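Bifunctional protein PutA (Bdellovibrio bacteriovorus, PDB 5UR2) oxidises proline to glutamate in two steps, joining an FAD-dependent proline dehydrogenase and an NAD+-dependent L-glutamate gamma-semialdehyde dehydrogenase in one chain with substrate channelling. Local coordinates at the interface of chains A and B. Residues are numbered along the deposited sequence; one frame, centred on the assembly and turned at random. Chains: chain A/B, Bifunctional protein PutA.

Contact 1: the interface of chains A and B. Residues chain A 946-947, 950-952; chain B 632, 740-742, 966.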
# COMPACT_ATOMS: atom_id res chain seq x y z
N PHE A 946 13.05 -15.56 0.91
CA PHE A 946 13.69 -15.29 2.19
C PHE A 946 14.66 -16.43 2.56
O PHE A 946 15.19 -17.10 1.67
CB PHE A 946 12.63 -15.07 3.27
CG PHE A 946 11.49 -16.04 3.20
CD1 PHE A 946 10.42 -15.82 2.32
CD2 PHE A 946 11.47 -17.17 4.03
CE1 PHE A 946 9.38 -16.73 2.25
CE2 PHE A 946 10.42 -18.08 3.97
CZ PHE A 946 9.38 -17.87 3.08
N LYS A 947 14.88 -16.67 3.86
CA LYS A 947 16.04 -17.44 4.31
C LYS A 947 17.29 -16.92 3.62
O LYS A 947 17.47 -15.70 3.52
CB LYS A 947 15.84 -18.93 4.08
CG LYS A 947 14.77 -19.56 4.99
CD LYS A 947 14.79 -21.08 4.88
CE LYS A 947 13.60 -21.70 5.58
NZ LYS A 947 13.50 -23.16 5.35
N GLY A 950 17.63 -14.21 0.06
CA GLY A 950 17.80 -12.78 -0.06
C GLY A 950 17.12 -12.02 1.07
O GLY A 950 16.69 -12.59 2.06
N ILE A 951 17.08 -10.70 0.89
CA ILE A 951 16.34 -9.80 1.77
C ILE A 951 15.97 -8.55 0.98
O ILE A 951 16.80 -7.98 0.26
CB ILE A 951 17.12 -9.42 3.05
CG1 ILE A 951 16.26 -8.50 3.94
CG2 ILE A 951 18.47 -8.77 2.69
CD1 ILE A 951 16.34 -8.76 5.43
N GLY A 952 14.71 -8.12 1.10
CA GLY A 952 14.27 -6.85 0.54
C GLY A 952 14.05 -6.80 -0.96
O GLY A 952 13.84 -5.72 -1.51
N ARG B 632 8.23 -13.49 10.02
CA ARG B 632 9.66 -13.80 9.85
C ARG B 632 10.23 -14.75 10.90
O ARG B 632 11.04 -15.61 10.55
CB ARG B 632 10.49 -12.50 9.84
CG ARG B 632 10.07 -11.47 8.80
CD ARG B 632 11.13 -10.37 8.58
NE ARG B 632 12.22 -10.82 7.71
CZ ARG B 632 13.49 -10.98 8.10
NH1 ARG B 632 13.85 -10.69 9.34
NH2 ARG B 632 14.40 -11.41 7.23
N VAL B 740 18.76 -13.97 6.72
CA VAL B 740 19.39 -12.66 6.79
C VAL B 740 18.64 -11.85 7.84
O VAL B 740 17.40 -11.80 7.84
CB VAL B 740 19.38 -11.97 5.41
CG1 VAL B 740 20.12 -10.64 5.47
CG2 VAL B 740 20.01 -12.87 4.35
N LYS B 741 19.38 -11.24 8.75
CA LYS B 741 18.75 -10.44 9.79
C LYS B 741 18.30 -9.08 9.25
O LYS B 741 18.94 -8.48 8.39
CB LYS B 741 19.72 -10.26 10.96
CG LYS B 741 19.81 -11.52 11.85
CD LYS B 741 20.84 -11.41 12.96
CE LYS B 741 20.89 -12.74 13.74
NZ LYS B 741 21.95 -12.82 14.81
N ARG B 742 17.15 -8.62 9.73
CA ARG B 742 16.66 -7.30 9.42
C ARG B 742 16.72 -6.43 10.66
O ARG B 742 16.25 -6.84 11.73
CB ARG B 742 15.24 -7.33 8.89
CG ARG B 742 14.66 -5.91 8.79
CD ARG B 742 13.37 -5.88 8.03
NE ARG B 742 13.58 -6.20 6.63
CZ ARG B 742 12.69 -6.82 5.87
NH1 ARG B 742 11.50 -7.19 6.39
NH2 ARG B 742 12.99 -7.08 4.60
N GLU B 966 7.56 -10.81 5.54
CA GLU B 966 8.10 -11.10 4.23
C GLU B 966 6.97 -11.09 3.21
O GLU B 966 5.91 -11.69 3.46
CB GLU B 966 8.81 -12.47 4.15
CG GLU B 966 10.14 -12.56 4.87
CD GLU B 966 11.20 -11.74 4.20
OE1 GLU B 966 11.18 -11.65 2.94
OE2 GLU B 966 12.05 -11.18 4.93
O HOH W 1 16.31 -14.25 5.15
O HOH W 2 14.71 -12.32 4.34
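A:Ile951 is wedged against B:Val740 and B:Arg742 where the aldehyde dehydrogenase modules of the two PutA chains meet, and it buries 90 Å² there. The tight side is aliphatic: its CG2 methyl lies 3.7 Å from the CG1 methyl of B:Val740. With CG1 anti to the backbone N (chi1 -179°), the longer branch is sent toward the arginines, and its end methyl CD1 sits 3.9 Å from B:Arg742 CB. The guanidinium of B:Arg742 also touches this branch, its NH2 3.6 Å from A:Ile951 CG1. B:Arg632 crosses the isoleucine at about a right angle and is fixed within its own chain. Its NE gives an in-plane bond of 2.8 Å to the anti lone pair of B:Glu966 OE2, and its NH2 donates almost straight (172° at H) to the B:Val740 carbonyl. The carboxylate thus held rests by its CD 3.7 Å from A:Phe946 CB, its plane turned 42° from the ring. The looser side is hydrated. One water joins the A:Lys947 carbonyl to the B:Val740 N-H; a second, linked to the first, joins the A:Gly950 carbonyl to B:Glu966 OE2 and B:Arg632 NH2.

Contact 2: the interface of chains A and B. Residues chain A 915, 919; chain B 970, 972.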
# COMPACT_ATOMS: atom_id res chain seq x y z
N ILE A 915 -3.21 -29.46 -1.49
CA ILE A 915 -2.85 -28.15 -2.02
C ILE A 915 -2.87 -27.10 -0.91
O ILE A 915 -1.96 -26.27 -0.79
CB ILE A 915 -3.78 -27.78 -3.19
CG1 ILE A 915 -3.46 -28.65 -4.41
CG2 ILE A 915 -3.68 -26.27 -3.53
CD1 ILE A 915 -4.48 -28.55 -5.55
N LYS A 919 0.21 -24.75 0.39
CA LYS A 919 0.11 -23.30 0.48
C LYS A 919 0.47 -22.79 1.87
O LYS A 919 1.18 -21.79 2.01
CB LYS A 919 -1.31 -22.85 0.11
CG LYS A 919 -1.63 -22.81 -1.37
CD LYS A 919 -3.12 -22.51 -1.54
CE LYS A 919 -3.52 -22.45 -3.00
NZ LYS A 919 -5.01 -22.41 -3.18
N VAL B 970 1.55 -16.55 -4.19
CA VAL B 970 0.99 -17.89 -4.38
C VAL B 970 0.30 -17.90 -5.74
O VAL B 970 -0.61 -17.11 -6.00
CB VAL B 970 -0.01 -18.27 -3.27
CG1 VAL B 970 -0.63 -19.62 -3.57
CG2 VAL B 970 0.67 -18.30 -1.89
N GLU B 972 -1.57 -20.32 -8.65
CA GLU B 972 -2.24 -21.60 -8.87
C GLU B 972 -2.85 -21.67 -10.27
O GLU B 972 -3.72 -20.86 -10.63
CB GLU B 972 -3.29 -21.86 -7.80
CG GLU B 972 -4.12 -23.12 -8.03
CD GLU B 972 -5.04 -23.46 -6.86
OE1 GLU B 972 -5.20 -22.63 -5.93
OE2 GLU B 972 -5.62 -24.56 -6.88
O HOH W 3 -5.04 -20.12 -5.19
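The carboxylate oxygen OE1 of B:Glu972 is gripped by the side-chain amino group NZ of A:Lys919 and by a water. The direct link is a salt bridge and hydrogen bond of 2.8 Å between A:Lys919 NZ and B:Glu972 OE1. The amino group comes to the syn side of the oxygen but stands 31° out of the carboxylate plane. The water closes a small triangle with this pair, lying 2.6 Å from B:Glu972 OE1 and 3.0 Å from A:Lys919 NZ. Both long side chains are stretched out and cross at about a right angle. The lysine leaves helix 912-921 with CG on the side opposite the carbonyl carbon (chi1 -79°) and runs straight beyond it, carrying NZ to strand 965-973 of the partner. The glutamate reaches out from that strand with CG anti to its N (chi1 175°). Two residues earlier on the strand, B:Val970 supplies an apolar support: its CG1 methyl is 4.0 Å from A:Lys919 CG and lies similarly near CE, so the lysine stem passes over the valine before its tip meets the acid. A:Ile915, one helical turn before the lysine, touches the patch more lightly, its CG2 methyl being 4.2 Å from B:Glu972 OE2. By pairing opposite charges over an aliphatic base, the site ties a helix of one aldehyde dehydrogenase module to the C-terminal strand of the other and probably helps to hold the dimer together.

Contact 3: the interface of chains A and B. Residues chain A 915, 928-931; chain B 971-973.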
# COMPACT_ATOMS: atom_id res chain seq x y z
N ILE A 915 -3.21 -29.46 -1.49
CA ILE A 915 -2.85 -28.15 -2.02
C ILE A 915 -2.87 -27.10 -0.91
O ILE A 915 -1.96 -26.27 -0.79
CB ILE A 915 -3.78 -27.78 -3.19
CG1 ILE A 915 -3.46 -28.65 -4.41
CG2 ILE A 915 -3.68 -26.27 -3.53
CD1 ILE A 915 -4.48 -28.55 -5.55
N TYR A 928 3.98 -22.19 -6.39
CA TYR A 928 3.21 -22.54 -7.58
C TYR A 928 2.45 -23.83 -7.36
O TYR A 928 2.98 -24.79 -6.78
CB TYR A 928 4.13 -22.69 -8.81
CG TYR A 928 4.85 -21.41 -9.16
CD1 TYR A 928 4.26 -20.45 -9.98
CD2 TYR A 928 6.09 -21.13 -8.59
CE1 TYR A 928 4.91 -19.27 -10.26
CE2 TYR A 928 6.74 -19.93 -8.87
CZ TYR A 928 6.15 -19.02 -9.70
OH TYR A 928 6.81 -17.84 -9.98
N VAL A 929 1.21 -23.88 -7.82
CA VAL A 929 0.38 -25.08 -7.76
C VAL A 929 0.04 -25.50 -9.19
O VAL A 929 -0.59 -24.74 -9.93
CB VAL A 929 -0.91 -24.86 -6.94
CG1 VAL A 929 -1.76 -26.13 -6.93
CG2 VAL A 929 -0.58 -24.40 -5.51
N ASN A 930 0.47 -26.70 -9.56
CA ASN A 930 0.10 -27.35 -10.83
C ASN A 930 0.61 -26.60 -12.05
O ASN A 930 -0.03 -26.59 -13.11
CB ASN A 930 -1.42 -27.55 -10.89
CG ASN A 930 -1.86 -28.70 -10.02
OD1 ASN A 930 -1.10 -29.64 -9.81
ND2 ASN A 930 -3.08 -28.63 -9.49
N ARG A 931 1.79 -26.01 -11.94
CA ARG A 931 2.52 -25.50 -13.09
C ARG A 931 3.98 -25.42 -12.67
O ARG A 931 4.31 -25.56 -11.50
CB ARG A 931 2.00 -24.12 -13.54
CG ARG A 931 1.87 -23.11 -12.39
CD ARG A 931 2.09 -21.69 -12.86
NE ARG A 931 3.50 -21.46 -13.13
CZ ARG A 931 3.99 -20.38 -13.72
NH1 ARG A 931 3.18 -19.41 -14.13
NH2 ARG A 931 5.29 -20.26 -13.89
N THR B 971 0.72 -18.81 -6.61
CA THR B 971 0.23 -18.85 -7.98
C THR B 971 -0.31 -20.24 -8.22
O THR B 971 0.38 -21.23 -7.98
CB THR B 971 1.35 -18.48 -8.97
OG1 THR B 971 1.83 -17.17 -8.65
CG2 THR B 971 0.86 -18.49 -10.40
N GLU B 972 -1.57 -20.32 -8.65
CA GLU B 972 -2.24 -21.60 -8.87
C GLU B 972 -2.85 -21.67 -10.27
O GLU B 972 -3.72 -20.86 -10.63
CB GLU B 972 -3.29 -21.86 -7.80
CG GLU B 972 -4.12 -23.12 -8.03
CD GLU B 972 -5.04 -23.46 -6.86
OE1 GLU B 972 -5.20 -22.63 -5.93
OE2 GLU B 972 -5.62 -24.56 -6.88
N ASN B 973 -2.40 -22.64 -11.06
CA ASN B 973 -3.03 -22.96 -12.33
C ASN B 973 -4.39 -23.59 -12.07
O ASN B 973 -4.48 -24.62 -11.40
CB ASN B 973 -2.13 -23.91 -13.12
CG ASN B 973 -2.76 -24.41 -14.41
OD1 ASN B 973 -3.77 -23.89 -14.86
ND2 ASN B 973 -2.12 -25.39 -15.03
O HOH W 4 -5.14 -26.32 -9.29
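B:Asn973, A:Val929 and B:Thr971 bury the most surface here, and their backbones join the two chains in a parallel beta pairing. A:Val929 bonds through both its peptide groups: its N donates to the B:Thr971 carbonyl O at 2.8 Å, and its own O accepts from B:Asn973 N at 3.0 Å, skipping over B:Glu972 between them. The side chains of paired residues point the same way. B:Thr971 CB lies 3.7 Å from the ring carbon CD1 of A:Tyr928, side chain alongside side chain. A:Val929 CB packs 3.8 Å from B:Glu972 CG. B:Asn973 extends the pairing with its side chain. Turned anti to the backbone N (chi1 175°), its amide sends ND2 to the A:Asn930 carbonyl O at 3.1 Å; the acceptor lies near the amide plane, but the donor is tilted 28° from the carbonyl plane. A water at the other side of the strand is gripped by A:Asn930 ND2, B:Glu972 OE2 and the B:Asn973 carbonyl. Ring carbon CE1 of A:Tyr928 lies 3.6 Å above the guanidinium plane of A:Arg931, over its centre, so the arginine supports the ring whose CD1 and CE1 meet B:Thr971. In the fold, strand 965-973 of chain B runs beside strand 926-929 of chain A, at its end where the chain passes into the A:Asn930-A:Arg931 loop, and thereby extends a sheet of the partner's aldehyde dehydrogenase module.

Contacts 2 and 3 are neighbours, their C-alpha centres about 5 Å apart, and share A:Ile915 and B:Glu972; contact 1 lies about 21 Å from contact 2 and 24 Å from contact 3. Strand 965-973 of chain B runs through all of them, entering at contact 1 and ending in contact 3, so one C-terminal strand spans this flank of the interface. The two-fold axis repeats each contact with the chains exchanged, so each chain lends its strand 965-973 to the other. The centre of contact 1 is about 10 Å from A:Glu746, a predicted catalytic residue. The structure alone does not show whether dimer packing affects it.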